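Long-range contacts in lactose Operon Repressor (Escherichia coli, PDB 1JYE), which represses transcription of the lactose operon by binding operator DNA, a grip that inducer sugars binding in its core domain release: residues A183-L189 and A214-W220; A241-D247 and I268-D274. The protein carries 1 engineered substitution. All coordinates share one frame; numbering follows the deposited sequence.

Contact 1 of 2, residues A183-L189 and A214-W220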
loop_
_atom_site.group_PDB
_atom_site.type_symbol
_atom_site.label_atom_id
_atom_site.label_comp_id
_atom_site.label_asym_id
_atom_site.label_seq_id
_atom_site.Cartn_x
_atom_site.Cartn_y
_atom_site.Cartn_z
ATOM N N ALA A 183 -2.518 13.752 -23.343
ATOM C CA ALA A 183 -1.802 14.469 -22.301
ATOM C C ALA A 183 -1.035 13.454 -21.465
ATOM O O ALA A 183 -1.450 12.298 -21.348
ATOM C CB ALA A 183 -2.775 15.252 -21.420
ATOM N N LEU A 184 0.085 13.888 -20.899
ATOM C CA LEU A 184 0.922 13.024 -20.077
ATOM C C LEU A 184 0.984 13.517 -18.641
ATOM O O LEU A 184 1.106 14.714 -18.394
ATOM C CB LEU A 184 2.352 12.984 -20.626
ATOM C CG LEU A 184 2.551 12.661 -22.109
ATOM C CD1 LEU A 184 4.047 12.704 -22.434
ATOM C CD2 LEU A 184 1.967 11.298 -22.430
ATOM N N LEU A 185 0.891 12.591 -17.692
ATOM C CA LEU A 185 1.004 12.942 -16.280
ATOM C C LEU A 185 2.110 12.047 -15.747
ATOM O O LEU A 185 1.889 10.871 -15.447
ATOM C CB LEU A 185 -0.305 12.684 -15.526
ATOM C CG LEU A 185 -0.225 12.908 -14.008
ATOM C CD1 LEU A 185 0.392 14.270 -13.702
ATOM C CD2 LEU A 185 -1.621 12.808 -13.411
ATOM N N ALA A 186 3.305 12.617 -15.648
ATOM C CA ALA A 186 4.483 11.889 -15.200
ATOM C C ALA A 186 4.612 11.786 -13.692
ATOM O O ALA A 186 3.977 12.532 -12.946
ATOM C CB ALA A 186 5.739 12.552 -15.773
ATOM N N GLY A 187 5.438 10.840 -13.258
ATOM C CA GLY A 187 5.702 10.674 -11.842
ATOM C C GLY A 187 6.746 11.719 -11.488
ATOM O O GLY A 187 7.182 12.463 -12.367
ATOM N N PRO A 188 7.173 11.807 -10.222
ATOM C CA PRO A 188 8.177 12.801 -9.833
ATOM C C PRO A 188 9.488 12.553 -10.575
ATOM O O PRO A 188 10.076 11.479 -10.473
ATOM C CB PRO A 188 8.284 12.605 -8.322
ATOM C CG PRO A 188 7.979 11.142 -8.149
ATOM C CD PRO A 188 6.820 10.931 -9.090
ATOM N N LEU A 189 9.949 13.551 -11.321
ATOM C CA LEU A 189 11.166 13.371 -12.101
ATOM C C LEU A 189 12.450 13.172 -11.307
ATOM O O LEU A 189 13.510 12.964 -11.887
ATOM C CB LEU A 189 11.318 14.512 -13.114
ATOM C CG LEU A 189 10.152 14.580 -14.109
ATOM C CD1 LEU A 189 10.467 15.619 -15.178
ATOM C CD2 LEU A 189 9.919 13.209 -14.755
ATOM N N ALA A 214 -0.190 18.390 -23.731
ATOM C CA ALA A 214 0.213 18.842 -22.411
ATOM C C ALA A 214 0.904 17.727 -21.652
ATOM O O ALA A 214 0.617 16.550 -21.862
ATOM C CB ALA A 214 -1.003 19.325 -21.619
ATOM N N GLU A 215 1.846 18.105 -20.797
ATOM C CA GLU A 215 2.539 17.142 -19.959
ATOM C C GLU A 215 2.789 17.807 -18.620
ATOM O O GLU A 215 3.231 18.959 -18.546
ATOM C CB GLU A 215 3.853 16.648 -20.594
ATOM C CG GLU A 215 4.945 17.680 -20.832
ATOM C CD GLU A 215 6.233 17.032 -21.328
ATOM O OE1 GLU A 215 6.782 17.490 -22.353
ATOM O OE2 GLU A 215 6.700 16.058 -20.694
ATOM N N ARG A 216 2.462 17.080 -17.559
ATOM C CA ARG A 216 2.623 17.579 -16.206
ATOM C C ARG A 216 3.350 16.552 -15.357
ATOM O O ARG A 216 3.673 15.458 -15.829
ATOM C CB ARG A 216 1.251 17.909 -15.608
ATOM C CG ARG A 216 0.681 19.232 -16.118
ATOM C CD ARG A 216 -0.802 19.367 -15.807
ATOM N NE ARG A 216 -1.293 20.717 -16.079
ATOM C CZ ARG A 216 -1.145 21.748 -15.253
ATOM N NH1 ARG A 216 -0.522 21.590 -14.092
ATOM N NH2 ARG A 216 -1.626 22.941 -15.584
ATOM N N GLU A 217 3.603 16.913 -14.103
ATOM C CA GLU A 217 4.335 16.053 -13.185
ATOM C C GLU A 217 3.644 15.966 -11.828
ATOM O O GLU A 217 3.265 16.987 -11.253
ATOM C CB GLU A 217 5.748 16.613 -13.005
ATOM C CG GLU A 217 6.656 15.809 -12.097
ATOM C CD GLU A 217 7.975 16.515 -11.838
ATOM O OE1 GLU A 217 8.298 17.476 -12.578
ATOM O OE2 GLU A 217 8.696 16.110 -10.907
ATOM N N GLY A 218 3.493 14.744 -11.327
ATOM C CA GLY A 218 2.861 14.530 -10.033
ATOM C C GLY A 218 3.856 13.946 -9.045
ATOM O O GLY A 218 5.063 14.071 -9.246
ATOM N N ASP A 219 3.372 13.302 -7.983
ATOM C CA ASP A 219 4.282 12.729 -6.991
ATOM C C ASP A 219 3.948 11.293 -6.578
ATOM O O ASP A 219 4.349 10.853 -5.496
ATOM C CB ASP A 219 4.336 13.619 -5.737
ATOM C CG ASP A 219 3.010 13.667 -4.986
ATOM O OD1 ASP A 219 2.118 12.851 -5.284
ATOM O OD2 ASP A 219 2.867 14.523 -4.084
ATOM N N TRP A 220 3.233 10.582 -7.451
ATOM C CA TRP A 220 2.806 9.191 -7.246
ATOM C C TRP A 220 1.488 9.090 -6.472
ATOM O O TRP A 220 0.861 8.030 -6.456
ATOM C CB TRP A 220 3.864 8.368 -6.491
ATOM C CG TRP A 220 5.198 8.149 -7.182
ATOM C CD1 TRP A 220 6.434 8.259 -6.604
ATOM C CD2 TRP A 220 5.429 7.688 -8.526
ATOM N NE1 TRP A 220 7.412 7.893 -7.495
ATOM C CE2 TRP A 220 6.827 7.539 -8.681
ATOM C CE3 TRP A 220 4.593 7.383 -9.609
ATOM C CZ2 TRP A 220 7.411 7.097 -9.879
ATOM C CZ3 TRP A 220 5.176 6.942 -10.805
ATOM C CH2 TRP A 220 6.572 6.806 -10.924
#
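Leu184 and Ala186 join the strand 214-217 in parallel pairing, the two short axes approaching to 4.6 Å at an angle of 12°, through four backbone hydrogen bonds: Leu184 N to Ala214 O, Arg216 N to Leu184 O, Ala186 N to Arg216 O and Gly218 N to Ala186 O. Side chains of paired residues share a face: Leu184 lies beside Glu215, their CB atoms 4.0 Å apart, while on the other face Leu185, CG anti to the backbone N (chi1 175°), brings CD1 over to the partner segment, 3.9 Å from Gly218 N. Helix 192-207 packs on the Leu184 face and helix 222-234 on that of Leu185, as in a three-layer alpha-beta-alpha domain. Arg216 turns its guanidinium away to a salt bridge with Glu235.

Past the strand ends the contact changes character. Pro188 lies over one face of the Trp220 indole, its CD 3.4 Å from the centroid of the five-membered ring and close to the normal, a CH-pi contact. Gly187 CA sits over the six-membered ring on the same face, at 4.0 Å from its centroid. Were Trp220 an alanine, Pro188 CD and Gly187 CA would probably lose the ring face they rest on, and the loop at 187-189 would be less firmly held. Nearby, Glu217 extends with CG anti to the backbone N (chi1 -179°), which carries its carboxylate to Leu189. There OE2 accepts the bond from Leu189 N at 2.9 Å, met from above the carboxylate plane, and CG of Leu189 packs against CD of Glu217 at 3.7 Å.

The chemistry thus passes from repeated backbone bonds to one carboxylate bond and an aromatic face, which hold together the loops leaving the C-terminal ends of both strands, where Trp220 approaches a bound glycerol.

Contact 2 of 2, residues A241-D247 and I268-D274. With GOL (glycerol), chain B.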
loop_
_atom_site.group_PDB
_atom_site.type_symbol
_atom_site.label_atom_id
_atom_site.label_comp_id
_atom_site.label_asym_id
_atom_site.label_seq_id
_atom_site.Cartn_x
_atom_site.Cartn_y
_atom_site.Cartn_z
ATOM N N ALA A 241 -7.423 11.654 -24.266
ATOM C CA ALA A 241 -6.802 10.558 -23.528
ATOM C C ALA A 241 -5.610 11.028 -22.704
ATOM O O ALA A 241 -4.943 12.006 -23.047
ATOM C CB ALA A 241 -6.365 9.455 -24.492
ATOM N N MET A 242 -5.350 10.316 -21.613
ATOM C CA MET A 242 -4.240 10.638 -20.729
ATOM C C MET A 242 -3.426 9.398 -20.389
ATOM O O MET A 242 -3.985 8.336 -20.118
ATOM C CB MET A 242 -4.754 11.237 -19.411
ATOM C CG MET A 242 -5.459 12.577 -19.518
ATOM S SD MET A 242 -6.023 13.128 -17.886
ATOM C CE MET A 242 -4.495 13.666 -17.146
ATOM N N LEU A 243 -2.103 9.534 -20.427
ATOM C CA LEU A 243 -1.204 8.456 -20.032
ATOM C C LEU A 243 -0.740 8.918 -18.652
ATOM O O LEU A 243 -0.157 9.993 -18.520
ATOM C CB LEU A 243 -0.015 8.358 -20.997
ATOM C CG LEU A 243 -0.345 7.671 -22.322
ATOM C CD1 LEU A 243 0.723 8.001 -23.363
ATOM C CD2 LEU A 243 -0.452 6.168 -22.104
ATOM N N VAL A 244 -1.024 8.124 -17.621
ATOM C CA VAL A 244 -0.658 8.490 -16.253
ATOM C C VAL A 244 0.400 7.537 -15.691
ATOM O O VAL A 244 0.331 6.326 -15.903
ATOM C CB VAL A 244 -1.919 8.507 -15.358
ATOM C CG1 VAL A 244 -1.573 9.022 -13.972
ATOM C CG2 VAL A 244 -2.984 9.390 -16.004
ATOM N N ALA A 245 1.367 8.100 -14.964
ATOM C CA ALA A 245 2.505 7.350 -14.439
ATOM C C ALA A 245 2.249 6.202 -13.467
ATOM O O ALA A 245 3.104 5.335 -13.309
ATOM C CB ALA A 245 3.534 8.321 -13.853
ATOM N N ASN A 246 1.110 6.208 -12.786
ATOM C CA ASN A 246 0.786 5.079 -11.921
ATOM C C ASN A 246 -0.706 5.054 -11.663
ATOM O O ASN A 246 -1.412 6.008 -11.981
ATOM C CB ASN A 246 1.641 5.064 -10.629
ATOM C CG ASN A 246 1.152 6.018 -9.552
ATOM O OD1 ASN A 246 0.386 6.939 -9.806
ATOM N ND2 ASN A 246 1.631 5.800 -8.324
ATOM N N ASP A 247 -1.199 3.945 -11.128
ATOM C CA ASP A 247 -2.627 3.813 -10.904
ATOM C C ASP A 247 -3.213 4.793 -9.899
ATOM O O ASP A 247 -4.332 5.264 -10.079
ATOM C CB ASP A 247 -2.959 2.373 -10.501
ATOM C CG ASP A 247 -2.713 1.383 -11.627
ATOM O OD1 ASP A 247 -2.587 1.822 -12.795
ATOM O OD2 ASP A 247 -2.658 0.167 -11.353
ATOM N N ILE A 268 -12.829 11.244 -21.801
ATOM C CA ILE A 268 -11.379 11.253 -21.657
ATOM C C ILE A 268 -10.906 9.881 -21.200
ATOM O O ILE A 268 -11.225 9.441 -20.093
ATOM C CB ILE A 268 -10.906 12.304 -20.633
ATOM C CG1 ILE A 268 -11.326 13.705 -21.087
ATOM C CG2 ILE A 268 -9.384 12.233 -20.487
ATOM C CD1 ILE A 268 -10.845 14.817 -20.181
ATOM N N SER A 269 -10.159 9.202 -22.064
ATOM C CA SER A 269 -9.634 7.881 -21.739
ATOM C C SER A 269 -8.430 8.026 -20.823
ATOM O O SER A 269 -7.709 9.026 -20.874
ATOM C CB SER A 269 -9.231 7.129 -23.010
ATOM O OG SER A 269 -10.371 6.726 -23.748
ATOM N N VAL A 270 -8.210 7.019 -19.987
ATOM C CA VAL A 270 -7.101 7.056 -19.049
ATOM C C VAL A 270 -6.388 5.719 -18.975
ATOM O O VAL A 270 -7.026 4.665 -18.910
ATOM C CB VAL A 270 -7.599 7.419 -17.619
ATOM C CG1 VAL A 270 -6.438 7.421 -16.641
ATOM C CG2 VAL A 270 -8.284 8.778 -17.634
ATOM N N VAL A 271 -5.058 5.765 -19.005
ATOM C CA VAL A 271 -4.252 4.559 -18.882
ATOM C C VAL A 271 -3.351 4.765 -17.670
ATOM O O VAL A 271 -2.664 5.782 -17.563
ATOM C CB VAL A 271 -3.367 4.321 -20.127
ATOM C CG1 VAL A 271 -2.545 3.059 -19.940
ATOM C CG2 VAL A 271 -4.236 4.202 -21.365
ATOM N N GLY A 272 -3.381 3.814 -16.742
ATOM C CA GLY A 272 -2.548 3.920 -15.559
ATOM C C GLY A 272 -1.271 3.117 -15.708
ATOM O O GLY A 272 -0.849 2.805 -16.825
ATOM N N TYR A 273 -0.645 2.778 -14.584
ATOM C CA TYR A 273 0.590 2.003 -14.617
ATOM C C TYR A 273 0.797 1.327 -13.262
ATOM O O TYR A 273 0.764 1.996 -12.231
ATOM C CB TYR A 273 1.774 2.934 -14.932
ATOM C CG TYR A 273 2.905 2.304 -15.726
ATOM C CD1 TYR A 273 3.738 1.334 -15.161
ATOM C CD2 TYR A 273 3.155 2.696 -17.044
ATOM C CE1 TYR A 273 4.794 0.775 -15.890
ATOM C CE2 TYR A 273 4.203 2.145 -17.775
ATOM C CZ TYR A 273 5.019 1.190 -17.197
ATOM O OH TYR A 273 6.069 0.667 -17.926
ATOM N N ASP A 274 0.992 0.004 -13.301
ATOM C CA ASP A 274 1.234 -0.869 -12.143
ATOM C C ASP A 274 0.302 -2.078 -12.076
ATOM O O ASP A 274 0.749 -3.207 -11.887
ATOM C CB ASP A 274 1.085 -0.132 -10.802
ATOM C CG ASP A 274 2.265 0.767 -10.479
ATOM O OD1 ASP A 274 3.318 0.662 -11.142
ATOM O OD2 ASP A 274 2.134 1.575 -9.537
HETATM C C1 GOL B . 5.028 3.649 -8.782
HETATM O O1 GOL B . 3.686 3.376 -8.401
HETATM C C2 GOL B . 5.490 2.630 -9.823
HETATM O O2 GOL B . 4.732 2.782 -11.013
HETATM C C3 GOL B . 6.972 2.811 -10.134
HETATM O O3 GOL B . 7.363 1.883 -11.135
HETATM O O HOH W 1 0.323 4.564 -18.567
#
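Leu243 runs alongside Val271, CD2 to CB at 4.0 Å, both projecting to the face packed by helix 163-177. On the opposite face Val244 meets Val270 at a slant, CG2 to CG1 at 4.0 Å, and Met242 brings CG to Ile268 CG2. Between these layers three backbone bonds, Met242 N to Ser269 O, Val271 N to Met242 O and Val244 N to Val271 O, hold the strands; where they part, a water sits between Val244 O and Gly272 O.

The side chains of Asp247 and Asp274 run past one another in opposite senses, carboxylate planes 68° apart and OD2 atoms 5.3 Å apart. Asp247 and Tyr273 trade weak bonds, Tyr273 N to OD1 at 2.8 Å and Asp247 N to Tyr273 O; Thr288 OG1 also holds OD1, and Thr276 N OD2. Asp274 turns OD1 and OD2 to glycerol O2 and O1, each at 2.6 Å. Asn246, CG between backbone N and carbonyl carbon (chi1 80°), reaches both ways, ND2 to glycerol O1 and OD1 capping helix 247-259 at Met249 N.

The mostly apolar pairing gives way to a polar site whose glycerol, also bound by Arg197 and Gln291, probably marks the inducer pocket, its polar groups suited to sugar hydroxyls.

After the first parallel sheet, within 63-147, the chain runs along strand 182-186, through helix 192-207, and returns at 214-217, where contact 1 closes its loop. Helix 222-234 then leads to strand 241-244, and contact 2 closes only after helix 247-259, at 269-271. The loops follow in series and neither nests nor crosses. Both belong to one parallel sheet of order 214-217, 182-186, 241-244, 269-271, so the contacts form its two outer pairings and the middle pairing joins them: Leu185 N and O probably bond to Leu243 O and Ala245 N. At the loop ends, Trp220 CZ3 packs against Ala245 O, bringing the loops leaving the C-terminal ends of these strands together beside the glycerol.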